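Histone acetyltransferase HPA2 and related acetyltransferases (Corynebacterium glutamicum ATCC 13032, PDB 2QEC) probably transfers an acyl group, most likely acetyl from acetyl-CoA, to an acceptor substrate, as a member of the GCN5-related N-acetyltransferase family. Local coordinates at the interface of chains A and B. Numbering follows the deposited sequence. Chains: chain A/B, Histone acetyltransferase HPA2 and related acetyltransferases.

Contact 1: the interface of chains A and B. Residues chain A 169-170, 173, 179, 193, 195; chain B 201-202.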
loop_
_atom_site.group_PDB
_atom_site.type_symbol
_atom_site.label_atom_id
_atom_site.label_comp_id
_atom_site.label_asym_id
_atom_site.label_seq_id
_atom_site.Cartn_x
_atom_site.Cartn_y
_atom_site.Cartn_z
ATOM N N ALA A 169 3.354 16.198 -1.430
ATOM C CA ALA A 169 2.303 15.200 -1.440
ATOM C C ALA A 169 1.180 15.561 -2.415
ATOM O O ALA A 169 0.636 14.696 -3.096
ATOM C CB ALA A 169 1.750 15.035 -0.031
ATOM N N GLN A 170 0.828 16.847 -2.461
ATOM C CA GLN A 170 -0.239 17.343 -3.352
ATOM C C GLN A 170 0.182 17.295 -4.836
ATOM O O GLN A 170 -0.636 16.979 -5.715
ATOM C CB GLN A 170 -0.675 18.771 -2.940
ATOM C CG GLN A 170 -1.457 18.757 -1.670
ATOM C CD GLN A 170 -1.819 20.137 -1.149
ATOM O OE1 GLN A 170 -1.199 21.144 -1.494
ATOM N NE2 GLN A 170 -2.825 20.176 -0.295
ATOM N N ASN A 173 0.044 13.510 -5.622
ATOM C CA ASN A 173 -1.368 13.176 -5.770
ATOM C C ASN A 173 -1.949 13.591 -7.127
ATOM O O ASN A 173 -2.734 12.864 -7.708
ATOM C CB ASN A 173 -2.172 13.793 -4.618
ATOM C CG ASN A 173 -3.608 13.308 -4.547
ATOM O OD1 ASN A 173 -4.508 14.119 -4.485
ATOM N ND2 ASN A 173 -3.830 11.995 -4.473
ATOM N N PRO A 179 -2.355 8.429 -1.021
ATOM C CA PRO A 179 -1.619 8.252 0.231
ATOM C C PRO A 179 -1.736 6.826 0.793
ATOM O O PRO A 179 -2.779 6.203 0.688
ATOM C CB PRO A 179 -2.298 9.241 1.204
ATOM C CG PRO A 179 -3.665 9.522 0.613
ATOM C CD PRO A 179 -3.505 9.358 -0.882
ATOM N N LEU A 193 5.077 11.251 4.327
ATOM C CA LEU A 193 3.832 10.645 3.856
ATOM C C LEU A 193 4.174 9.641 2.738
ATOM O O LEU A 193 4.536 10.022 1.639
ATOM C CB LEU A 193 2.874 11.717 3.326
ATOM C CG LEU A 193 1.506 11.152 2.844
ATOM C CD1 LEU A 193 0.823 10.349 3.889
ATOM C CD2 LEU A 193 0.587 12.219 2.346
HETATM N N MSE A 195 3.429 7.212 -0.192
HETATM C CA MSE A 195 2.420 7.261 -1.248
HETATM C C MSE A 195 2.665 6.164 -2.283
HETATM O O MSE A 195 3.756 5.646 -2.393
HETATM C CB MSE A 195 2.452 8.630 -1.946
HETATM C CG MSE A 195 2.382 9.795 -0.980
HETATM SE SE MSE A 195 2.107 11.490 -1.805
HETATM C CE MSE A 195 0.355 11.249 -1.842
HETATM N N MSE B 201 -6.447 12.820 1.898
HETATM C CA MSE B 201 -5.233 13.603 1.783
HETATM C C MSE B 201 -5.229 14.640 2.890
HETATM O O MSE B 201 -6.293 15.007 3.372
HETATM C CB MSE B 201 -5.181 14.262 0.406
HETATM C CG MSE B 201 -4.721 13.297 -0.726
HETATM SE SE MSE B 201 -2.896 13.116 -0.678
HETATM C CE MSE B 201 -2.300 14.868 -1.175
ATOM N N PRO B 202 -4.036 15.102 3.325
ATOM C CA PRO B 202 -3.997 16.132 4.340
ATOM C C PRO B 202 -4.547 17.455 3.808
ATOM O O PRO B 202 -4.199 17.857 2.699
ATOM C CB PRO B 202 -2.513 16.241 4.676
ATOM C CG PRO B 202 -1.795 15.707 3.480
ATOM C CD PRO B 202 -2.695 14.652 2.933
#
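The selenomethionine B:Met201, in the C-terminal tail of chain B, packs between helix 166-174 and strands 178-183 and 192-197 of chain A. Its CB is followed by CG, which passes alongside the A:Asn173 amide, 3.9 Å from OD1. The selenium comes next: SE lies against the ring of A:Pro179, 3.8 Å from CD and 3.9 Å from CG, and the A:Met195 methyl CE, whose side chain crosses at about a right angle, reaches to 3.9 Å from the same SE. Bends at both chi2 (-79°) and chi3 (-67°) fold the chain and bring the terminal methyl onto the helix. There CE is 3.6 Å from A:Asn173 CB and 3.9 Å from A:Gln170 CA, and the backbone carbonyl O of A:Ala169 lies 3.5 Å from it. The selenium thus sits between the strand residues A:Pro179 and A:Met195 and the A:Asn173 side chain, while the methyl packs mainly on the helix. A:Asn173 approaches from the opposite direction, its CG anti to the backbone N (chi1 -170°), which lays the amide beside the selenomethionine. Next along the tail, B:Pro202 CD, a ring carbon, packs against the A:Leu193 methyl CD2 at 4.1 Å. Of the 191 Å² hidden in this patch, B:Met201 supplies 94 Å², as expected of a knob in a socket. The site fastens the tail of one subunit onto the other in the two-fold pair, which may be the biological dimer.

Contact 2: the interface of chains A and B. Residues chain A 119, 179-182, 194; chain B 123, 196, 199.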
loop_
_atom_site.group_PDB
_atom_site.type_symbol
_atom_site.label_atom_id
_atom_site.label_comp_id
_atom_site.label_asym_id
_atom_site.label_seq_id
_atom_site.Cartn_x
_atom_site.Cartn_y
_atom_site.Cartn_z
ATOM N N PHE A 119 8.374 -0.104 5.290
ATOM C CA PHE A 119 7.075 0.520 5.023
ATOM C C PHE A 119 6.657 0.442 3.556
ATOM O O PHE A 119 5.544 0.824 3.222
ATOM C CB PHE A 119 7.122 1.966 5.502
ATOM C CG PHE A 119 7.203 2.092 6.992
ATOM C CD1 PHE A 119 6.067 2.016 7.768
ATOM C CD2 PHE A 119 8.431 2.269 7.631
ATOM C CE1 PHE A 119 6.120 2.120 9.131
ATOM C CE2 PHE A 119 8.488 2.362 9.018
ATOM C CZ PHE A 119 7.331 2.301 9.766
ATOM N N PRO A 179 -2.355 8.429 -1.021
ATOM C CA PRO A 179 -1.619 8.252 0.231
ATOM C C PRO A 179 -1.736 6.826 0.793
ATOM O O PRO A 179 -2.779 6.203 0.688
ATOM C CB PRO A 179 -2.298 9.241 1.204
ATOM C CG PRO A 179 -3.665 9.522 0.613
ATOM C CD PRO A 179 -3.505 9.358 -0.882
ATOM N N LEU A 180 -0.657 6.363 1.418
ATOM C CA LEU A 180 -0.668 5.167 2.251
ATOM C C LEU A 180 -0.776 5.611 3.722
ATOM O O LEU A 180 -1.680 5.221 4.426
ATOM C CB LEU A 180 0.604 4.371 2.004
ATOM C CG LEU A 180 0.758 3.701 0.628
ATOM C CD1 LEU A 180 2.165 3.097 0.491
ATOM C CD2 LEU A 180 -0.239 2.562 0.477
ATOM N N GLY A 181 0.119 6.470 4.162
ATOM C CA GLY A 181 0.023 7.048 5.514
ATOM C C GLY A 181 1.363 7.606 5.937
ATOM O O GLY A 181 2.309 7.596 5.152
ATOM N N TYR A 182 1.437 8.128 7.158
ATOM C CA TYR A 182 2.680 8.727 7.655
ATOM C C TYR A 182 3.577 7.669 8.281
ATOM O O TYR A 182 3.106 6.760 8.963
ATOM C CB TYR A 182 2.383 9.865 8.641
ATOM C CG TYR A 182 1.833 11.084 7.955
ATOM C CD1 TYR A 182 2.691 12.030 7.397
ATOM C CD2 TYR A 182 0.452 11.274 7.840
ATOM C CE1 TYR A 182 2.178 13.153 6.759
ATOM C CE2 TYR A 182 -0.067 12.390 7.204
ATOM C CZ TYR A 182 0.785 13.314 6.676
ATOM O OH TYR A 182 0.271 14.412 6.040
ATOM N N ALA A 194 4.096 8.350 3.059
ATOM C CA ALA A 194 4.255 7.283 2.078
ATOM C C ALA A 194 3.122 7.382 1.092
ATOM O O ALA A 194 1.956 7.527 1.499
ATOM C CB ALA A 194 4.166 5.911 2.795
ATOM N N PHE B 123 0.416 0.742 7.804
ATOM C CA PHE B 123 -0.200 2.023 8.109
ATOM C C PHE B 123 -1.600 1.684 8.590
ATOM O O PHE B 123 -2.138 0.661 8.192
ATOM C CB PHE B 123 -0.295 2.872 6.843
ATOM C CG PHE B 123 1.041 3.144 6.220
ATOM C CD1 PHE B 123 1.827 4.148 6.716
ATOM C CD2 PHE B 123 1.530 2.350 5.184
ATOM C CE1 PHE B 123 3.096 4.396 6.172
ATOM C CE2 PHE B 123 2.762 2.578 4.642
ATOM C CZ PHE B 123 3.542 3.624 5.134
ATOM N N TRP B 196 -6.427 -1.180 -1.824
ATOM C CA TRP B 196 -6.359 -0.141 -0.832
ATOM C C TRP B 196 -7.303 0.980 -1.193
ATOM O O TRP B 196 -7.127 1.610 -2.255
ATOM C CB TRP B 196 -4.934 0.417 -0.872
ATOM C CG TRP B 196 -4.521 1.445 0.155
ATOM C CD1 TRP B 196 -4.239 2.753 -0.074
ATOM C CD2 TRP B 196 -4.257 1.213 1.537
ATOM N NE1 TRP B 196 -3.830 3.360 1.087
ATOM C CE2 TRP B 196 -3.833 2.438 2.095
ATOM C CE3 TRP B 196 -4.342 0.089 2.364
ATOM C CZ2 TRP B 196 -3.490 2.566 3.436
ATOM C CZ3 TRP B 196 -4.009 0.219 3.708
ATOM C CH2 TRP B 196 -3.581 1.441 4.228
ATOM N N PRO B 199 -6.608 6.826 2.625
ATOM C CA PRO B 199 -7.133 7.787 3.568
ATOM C C PRO B 199 -7.242 9.132 2.876
ATOM O O PRO B 199 -6.705 9.310 1.789
ATOM C CB PRO B 199 -6.099 7.769 4.683
ATOM C CG PRO B 199 -4.814 7.479 3.988
ATOM C CD PRO B 199 -5.209 6.485 2.913
#
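Strands 178-183 and 192-197 of chain A, with the loop at A:Phe119, meet strand 192-197 of chain B and the chain B loops carrying B:Phe123 and B:Pro199. A hydrogen bond runs from the indole NE1 of B:Trp196 to the backbone O of A:Pro179, 3.1 Å long. It is fairly straight, 159° at the hydrogen, and the N-H points at a lone pair in the carbonyl plane, with the oxygen near the indole plane. The indole CG is anti to the backbone N (chi1 -174°), which carries the ring out toward strand 178-183. A:Leu180 crosses the indole obliquely, its CD2 over one face 3.9 Å from the centroid of the five-membered ring, so edge and face are both engaged. B:Phe123 inserts beside the strand: the peptide of A:Leu180 and A:Gly181 covers one face toward the rim, and A:Gly181 CA is 3.6 Å from CD1. At the far end of the ring, CZ meets the A:Ala194 methyl CB at 3.3 Å, a tight contact, while CE2 lies 3.6 Å from the backbone O of A:Phe119. The rings of B:Pro199 and A:Pro179 pass each other in opposite directions; separately, the backbone O of B:Pro199 lies 3.3 Å from A:Pro179 CG. Aromatic insertion and the directional N-H bond probably help to fix the register of the two subunits in the deposited pair, a role that would matter in solution if this dimer forms there.

About 8 Å separates the C-alpha centres of contact 1 and contact 2, and A:Pro179 belongs to both: its ring carbons take part in each, while its backbone carbonyl serves contact 2. Both also draw on strands 178-183 and 192-197 of chain A, so they form neighbouring parts of one surface. From chain B, strand 192-197 and the segment after it supply B:Trp196 and B:Pro199 to contact 2, then B:Met201 and B:Pro202 to contact 1. This order is consistent with the tail leaving the strand at contact 2 and continuing to contact 1. Two-fold symmetry repeats both contacts with the chains exchanged, giving a reciprocal tail exchange.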